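Local coordinates for malate Synthase (Haloferax volcanii, PDB 3OYZ), which catalyses the magnesium-dependent Claisen condensation of acetyl-CoA with glyoxylate and the hydrolysis of malyl-CoA to malate and CoA in the glyoxylate cycle, at the interface of chains A and B. Coordinates in Å, arbitrary orientation; residue numbers count along the deposited sequence, not the author numbering. Chains: chain A/B, Malate Synthase.

Contact 1: the interface of chains A and B. Residues chain A 272-277; chain B 341-343, 346, 419-420.
B:Tyr420 stands with its CG anti to its own carbonyl carbon (chi1 -62°), and B:Arg419 runs extended from CG to NE before its guanidinium turns, so that phenol and guanidinium tips converge on one backbone oxygen of the other subunit, A:Pro273 O. The phenol OH donates to A:Pro273 O over 2.7 Å, in the carbonyl plane and on a lone pair. B:Arg419 NH2 reaches A:Pro273 O at 3.0 Å but from above the carbonyl plane, so the two donors share the oxygen without competing for one direction. Within chain B, B:Arg419 NE donates almost straight to B:Tyr420 OH at 3.1 Å; this probably helps hold the hydroxyl in place and direct its proton to A:Pro273 O. The tyrosine ring is held between B:Met343 CE, over the centre of one face, and B:Arg419 CG, nearer the rim of the other, while A:Pro273 O and A:Pro274 O lie at its edge. One residue on, A:Pro274 O takes the backbone N of B:Met343 at 3.0 Å, nearly along the C=O axis. B:Met343 has CG anti to its backbone N (chi1 -168°), and its SD packs against A:Pro273 CG at 3.8 Å. These bonds across the interface go to chain-A backbone oxygens, and the two prolines probably stiffen the segment that carries them. The chain-A segment is a loop after helix 261-269; it docks at the start of chain-B helix 343-358 and the end of helix 413-420.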
loop_
_atom_site.group_PDB
_atom_site.type_symbol
_atom_site.label_atom_id
_atom_site.label_comp_id
_atom_site.label_asym_id
_atom_site.label_seq_id
_atom_site.Cartn_x
_atom_site.Cartn_y
_atom_site.Cartn_z
ATOM N N LEU A 272 24.261 6.766 -6.811
ATOM C CA LEU A 272 25.159 6.930 -7.946
ATOM C C LEU A 272 25.384 5.589 -8.642
ATOM O O LEU A 272 25.609 4.564 -8.012
ATOM C CB LEU A 272 26.457 7.608 -7.492
ATOM C CG LEU A 272 26.291 9.004 -6.871
ATOM C CD1 LEU A 272 27.637 9.578 -6.523
ATOM C CD2 LEU A 272 25.517 10.025 -7.697
ATOM N N PRO A 273 25.261 5.552 -9.968
ATOM C CA PRO A 273 25.499 4.251 -10.586
ATOM C C PRO A 273 26.963 3.768 -10.458
ATOM O O PRO A 273 27.858 4.561 -10.195
ATOM C CB PRO A 273 25.053 4.464 -12.037
ATOM C CG PRO A 273 25.036 5.947 -12.267
ATOM C CD PRO A 273 24.984 6.634 -10.935
ATOM N N PRO A 274 27.230 2.462 -10.571
ATOM C CA PRO A 274 28.609 2.030 -10.349
ATOM C C PRO A 274 29.648 2.410 -11.441
ATOM O O PRO A 274 29.308 2.749 -12.594
ATOM C CB PRO A 274 28.470 0.502 -10.223
ATOM C CG PRO A 274 26.987 0.274 -9.911
ATOM C CD PRO A 274 26.363 1.297 -10.815
ATOM N N LYS A 275 30.913 2.381 -11.008
ATOM C CA LYS A 275 32.087 2.572 -11.883
ATOM C C LYS A 275 32.091 1.530 -13.003
ATOM O O LYS A 275 32.078 1.868 -14.191
ATOM C CB LYS A 275 33.407 2.572 -11.089
ATOM C CG LYS A 275 33.272 2.537 -9.549
ATOM C CD LYS A 275 34.232 3.500 -8.836
ATOM C CE LYS A 275 34.991 2.775 -7.735
ATOM N NZ LYS A 275 34.995 3.557 -6.465
ATOM N N THR A 276 32.032 0.255 -12.629
ATOM C CA THR A 276 31.909 -0.803 -13.628
ATOM C C THR A 276 31.037 -1.917 -13.055
ATOM O O THR A 276 30.433 -1.803 -11.982
ATOM C CB THR A 276 33.298 -1.428 -13.990
ATOM O OG1 THR A 276 33.961 -1.814 -12.783
ATOM C CG2 THR A 276 34.205 -0.470 -14.781
ATOM N N GLY A 277 30.967 -3.003 -13.805
ATOM C CA GLY A 277 30.879 -4.345 -13.217
ATOM C C GLY A 277 29.752 -4.777 -14.104
ATOM O O GLY A 277 29.488 -4.064 -15.085
ATOM N N PRO B 341 24.665 -3.048 -14.310
ATOM C CA PRO B 341 25.384 -2.222 -15.260
ATOM C C PRO B 341 26.041 -0.998 -14.640
ATOM O O PRO B 341 25.686 -0.542 -13.554
ATOM C CB PRO B 341 24.302 -1.833 -16.268
ATOM C CG PRO B 341 23.056 -1.864 -15.475
ATOM C CD PRO B 341 23.211 -3.024 -14.555
ATOM N N SER B 342 27.047 -0.495 -15.344
ATOM C CA SER B 342 27.899 0.580 -14.874
ATOM C C SER B 342 27.219 1.807 -15.468
ATOM O O SER B 342 26.361 1.665 -16.343
ATOM C CB SER B 342 29.260 0.437 -15.575
ATOM O OG SER B 342 29.143 0.771 -16.961
ATOM N N MET B 343 27.658 3.002 -15.088
ATOM C CA MET B 343 27.146 4.181 -15.777
ATOM C C MET B 343 27.317 4.133 -17.302
ATOM O O MET B 343 26.386 4.462 -18.054
ATOM C CB MET B 343 27.716 5.476 -15.193
ATOM C CG MET B 343 26.936 6.689 -15.731
ATOM S SD MET B 343 26.954 8.165 -14.693
ATOM C CE MET B 343 28.694 8.580 -14.579
ATOM N N ILE B 346 24.694 1.727 -19.020
ATOM C CA ILE B 346 23.394 2.405 -19.136
ATOM C C ILE B 346 23.261 3.296 -20.383
ATOM O O ILE B 346 22.334 3.117 -21.195
ATOM C CB ILE B 346 23.015 3.196 -17.849
ATOM C CG1 ILE B 346 22.621 2.216 -16.732
ATOM C CG2 ILE B 346 21.866 4.125 -18.161
ATOM C CD1 ILE B 346 23.082 2.662 -15.377
ATOM N N ARG B 419 35.969 8.832 -8.977
ATOM C CA ARG B 419 35.104 7.647 -8.998
ATOM C C ARG B 419 34.814 7.133 -10.415
ATOM O O ARG B 419 34.847 5.920 -10.612
ATOM C CB ARG B 419 33.870 7.817 -8.073
ATOM C CG ARG B 419 32.530 7.351 -8.628
ATOM C CD ARG B 419 31.302 7.666 -7.719
ATOM N NE ARG B 419 30.286 6.643 -7.970
ATOM C CZ ARG B 419 30.114 5.563 -7.206
ATOM N NH1 ARG B 419 30.867 5.405 -6.127
ATOM N NH2 ARG B 419 29.205 4.641 -7.512
ATOM N N TYR B 420 34.588 8.008 -11.397
ATOM C CA TYR B 420 34.282 7.575 -12.758
ATOM C C TYR B 420 35.361 7.679 -13.846
ATOM O O TYR B 420 35.295 6.950 -14.845
ATOM C CB TYR B 420 33.042 8.283 -13.322
ATOM C CG TYR B 420 31.781 7.982 -12.541
ATOM C CD1 TYR B 420 31.179 6.728 -12.597
ATOM C CD2 TYR B 420 31.230 8.943 -11.704
ATOM C CE1 TYR B 420 30.031 6.442 -11.842
ATOM C CE2 TYR B 420 30.098 8.673 -10.949
ATOM C CZ TYR B 420 29.499 7.434 -11.036
ATOM O OH TYR B 420 28.378 7.217 -10.288
#

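Contact 2: the interface of chains A and B. Residues chain A 8, 12, 39-40, 42-44, 78-79, 268; chain B 404-405, 408-409, 411-412.
Charge pairing dominates this patch, and A:Asp44 is its hub. A:Arg12 holds that carboxylate side-on, NE to OD2 and NH2 to OD1, both on syn lone pairs, while the backbone N of A:Arg12 takes the anti lone pair of OD2. A:Asp44 OD1 also receives A:Arg8 NH1 at 2.8 Å, from far above the carboxylate plane, and, across the interface, B:Arg409 NH1 at 2.9 Å. Three arginines thus surround one aspartate, which would probably favour its ionised form. A:Arg8, bent at chi2 and chi3, turns NE and NH2 side-on to B:Asp404, both to OD2, with NH2 at 2.9 Å from OD2. The NE and NH2 of B:Arg409 are braced side-on by the syn lone pairs of B:Asp411, so a neighbour in its own chain helps fix its rotation.

Among bonds to neutral groups, B:Arg409 is bent at chi2 and chi3 (-58° and -59°), which sets its guanidinium end-on to A:Ala42 O, with NH2 3.1 Å from that oxygen. An alanine in place of B:Arg409 would remove the guanidinium and would probably loosen the hold on both A:Ala42 O and A:Asp44, and would take the side-on grip away from B:Asp411. B:Gln412 meets A:Arg12 tip to tip: A:Arg12 NH2 donates to OE1 at 2.8 Å, on a lone pair, with guanidinium and amide planes steeply crossed. Its NE2 gives a nearly straight bond (178°) to A:Gly39 O, from above the carbonyl plane.

Apolar contact is modest. B:Val405 CG2 sits over the centre of the A:Arg12 guanidinium, 3.6 Å from CZ, opposite A:Asn268 OD1. The A:Arg8 and B:Asn408 side chains run past each other in opposite directions, CD of A:Arg8 3.6 Å from CB of B:Asn408.

The chain-B groups come from the end of helix 397-408 and the short 3-10 helix 410-412, set against chain-A 3-10 helix 39-41, the loop before strand 45-49 and the segment leading into strand 13-18.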
loop_
_atom_site.group_PDB
_atom_site.type_symbol
_atom_site.label_atom_id
_atom_site.label_comp_id
_atom_site.label_asym_id
_atom_site.label_seq_id
_atom_site.Cartn_x
_atom_site.Cartn_y
_atom_site.Cartn_z
ATOM N N ARG A 8 16.678 22.046 -6.616
ATOM C CA ARG A 8 17.255 20.691 -6.542
ATOM C C ARG A 8 16.164 19.769 -7.037
ATOM O O ARG A 8 15.179 19.517 -6.346
ATOM C CB ARG A 8 17.771 20.231 -5.179
ATOM C CG ARG A 8 19.219 20.591 -4.724
ATOM C CD ARG A 8 20.331 20.543 -5.779
ATOM N NE ARG A 8 20.693 19.206 -6.274
ATOM C CZ ARG A 8 21.479 18.336 -5.651
ATOM N NH1 ARG A 8 22.035 18.643 -4.482
ATOM N NH2 ARG A 8 21.713 17.159 -6.211
ATOM N N ARG A 12 19.755 13.569 -2.257
ATOM C CA ARG A 12 20.231 12.280 -1.769
ATOM C C ARG A 12 20.244 12.228 -0.272
ATOM O O ARG A 12 20.033 11.147 0.287
ATOM C CB ARG A 12 21.707 12.043 -2.233
ATOM C CG ARG A 12 21.836 11.895 -3.752
ATOM C CD ARG A 12 23.333 11.910 -4.160
ATOM N NE ARG A 12 23.818 13.272 -3.952
ATOM C CZ ARG A 12 25.102 13.618 -4.106
ATOM N NH1 ARG A 12 25.999 12.691 -4.442
ATOM N NH2 ARG A 12 25.443 14.895 -4.005
ATOM N N GLY A 39 32.383 18.340 -0.218
ATOM C CA GLY A 39 32.409 17.157 -1.078
ATOM C C GLY A 39 31.399 16.078 -0.651
ATOM O O GLY A 39 30.242 16.354 -0.324
ATOM N N MET A 40 31.849 14.832 -0.639
ATOM C CA MET A 40 30.973 13.704 -0.462
ATOM C C MET A 40 30.560 13.664 0.981
ATOM O O MET A 40 29.585 12.986 1.325
ATOM C CB MET A 40 31.655 12.406 -0.884
ATOM C CG MET A 40 31.577 12.243 -2.372
ATOM S SD MET A 40 29.944 11.881 -3.076
ATOM C CE MET A 40 30.443 11.519 -4.765
ATOM N N ALA A 42 29.470 16.319 2.496
ATOM C CA ALA A 42 28.478 17.379 2.763
ATOM C C ALA A 42 27.113 16.969 2.182
ATOM O O ALA A 42 27.062 16.426 1.092
ATOM C CB ALA A 42 28.902 18.678 2.163
ATOM N N PRO A 43 26.029 17.267 2.903
ATOM C CA PRO A 43 24.707 16.759 2.440
ATOM C C PRO A 43 24.097 17.622 1.356
ATOM O O PRO A 43 24.364 18.821 1.316
ATOM C CB PRO A 43 23.916 16.663 3.750
ATOM C CG PRO A 43 24.428 17.835 4.571
ATOM C CD PRO A 43 25.973 17.817 4.267
ATOM N N ASP A 44 23.267 17.075 0.455
ATOM C CA ASP A 44 22.486 17.945 -0.439
ATOM C C ASP A 44 21.602 18.921 0.351
ATOM O O ASP A 44 21.398 20.069 -0.032
ATOM C CB ASP A 44 21.620 17.063 -1.345
ATOM C CG ASP A 44 22.432 16.349 -2.370
ATOM O OD1 ASP A 44 23.479 16.920 -2.781
ATOM O OD2 ASP A 44 22.034 15.230 -2.768
ATOM N N PRO A 78 28.116 24.062 0.851
ATOM C CA PRO A 78 27.773 23.875 -0.559
ATOM C C PRO A 78 26.369 23.261 -0.855
ATOM O O PRO A 78 26.020 23.256 -2.026
ATOM C CB PRO A 78 28.764 22.804 -1.030
ATOM C CG PRO A 78 28.942 21.961 0.173
ATOM C CD PRO A 78 28.914 22.936 1.373
ATOM N N GLY A 79 25.727 22.602 0.106
ATOM C CA GLY A 79 24.346 22.096 -0.073
ATOM C C GLY A 79 23.283 23.146 0.227
ATOM O O GLY A 79 23.583 24.336 0.191
ATOM N N ASN A 268 25.271 9.660 0.126
ATOM C CA ASN A 268 25.668 10.410 -1.098
ATOM C C ASN A 268 26.146 9.541 -2.249
ATOM O O ASN A 268 25.996 9.880 -3.442
ATOM C CB ASN A 268 26.740 11.473 -0.806
ATOM C CG ASN A 268 26.166 12.813 -0.423
ATOM O OD1 ASN A 268 25.048 13.169 -0.834
ATOM N ND2 ASN A 268 26.903 13.554 0.414
ATOM N N ASP B 404 22.067 16.058 -12.240
ATOM C CA ASP B 404 21.605 16.963 -11.202
ATOM C C ASP B 404 22.692 17.250 -10.190
ATOM O O ASP B 404 22.843 18.401 -9.796
ATOM C CB ASP B 404 20.389 16.435 -10.414
ATOM C CG ASP B 404 19.772 17.499 -9.527
ATOM O OD1 ASP B 404 19.395 18.561 -10.049
ATOM O OD2 ASP B 404 19.663 17.351 -8.293
ATOM N N VAL B 405 23.354 16.201 -9.720
ATOM C CA VAL B 405 24.390 16.237 -8.715
ATOM C C VAL B 405 25.643 16.968 -9.230
ATOM O O VAL B 405 26.176 17.844 -8.572
ATOM C CB VAL B 405 24.803 14.816 -8.311
ATOM C CG1 VAL B 405 26.129 14.902 -7.553
ATOM C CG2 VAL B 405 23.764 14.150 -7.407
ATOM N N ASN B 408 24.940 20.766 -9.518
ATOM C CA ASN B 408 24.601 21.528 -8.331
ATOM C C ASN B 408 25.616 21.325 -7.231
ATOM O O ASN B 408 25.514 21.980 -6.192
ATOM C CB ASN B 408 23.192 21.147 -7.827
ATOM C CG ASN B 408 22.110 21.722 -8.714
ATOM O OD1 ASN B 408 21.754 22.896 -8.601
ATOM N ND2 ASN B 408 21.558 20.894 -9.580
ATOM N N ARG B 409 26.538 20.381 -7.424
ATOM C CA ARG B 409 27.519 20.089 -6.400
ATOM C C ARG B 409 28.964 20.300 -6.929
ATOM O O ARG B 409 29.738 19.352 -7.005
ATOM C CB ARG B 409 27.262 18.700 -5.807
ATOM C CG ARG B 409 25.964 18.559 -4.959
ATOM C CD ARG B 409 25.909 19.540 -3.776
ATOM N NE ARG B 409 27.001 19.432 -2.803
ATOM C CZ ARG B 409 27.027 18.559 -1.810
ATOM N NH1 ARG B 409 26.009 17.728 -1.641
ATOM N NH2 ARG B 409 28.037 18.507 -0.956
ATOM N N ASP B 411 31.555 21.298 -5.581
ATOM C CA ASP B 411 32.413 20.737 -4.548
ATOM C C ASP B 411 32.631 19.232 -4.556
ATOM O O ASP B 411 33.371 18.713 -3.722
ATOM C CB ASP B 411 31.871 21.138 -3.170
ATOM C CG ASP B 411 30.501 20.476 -2.834
ATOM O OD1 ASP B 411 30.346 19.817 -1.790
ATOM O OD2 ASP B 411 29.546 20.620 -3.604
ATOM N N GLN B 412 31.910 18.517 -5.412
ATOM C CA GLN B 412 31.974 17.072 -5.507
ATOM C C GLN B 412 32.584 16.713 -6.850
ATOM O O GLN B 412 32.786 15.535 -7.090
ATOM C CB GLN B 412 30.561 16.438 -5.390
ATOM C CG GLN B 412 30.192 16.143 -3.943
ATOM C CD GLN B 412 28.793 15.522 -3.722
ATOM O OE1 GLN B 412 28.104 15.141 -4.661
ATOM N NE2 GLN B 412 28.433 15.357 -2.467
#

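Contact 1 and contact 2 lie about 18 Å apart, centre to centre of their C-alpha atoms, along one interface between two copies of the protein. They share no residue, yet both draw on the C-terminal helical region of chain B: 3-10 helix 410-412 in contact 2 runs directly into helix 413-420, whose end serves contact 1. In chain A, A:Asn268 of contact 2 lies at the end of helix 261-269, and the proline loop of contact 1 follows a few residues later. The centre of contact 2 is about 24 Å from A:Asp388, that of contact 1 about 35 Å. Together they probably help seat one subunit on the next in the trimer.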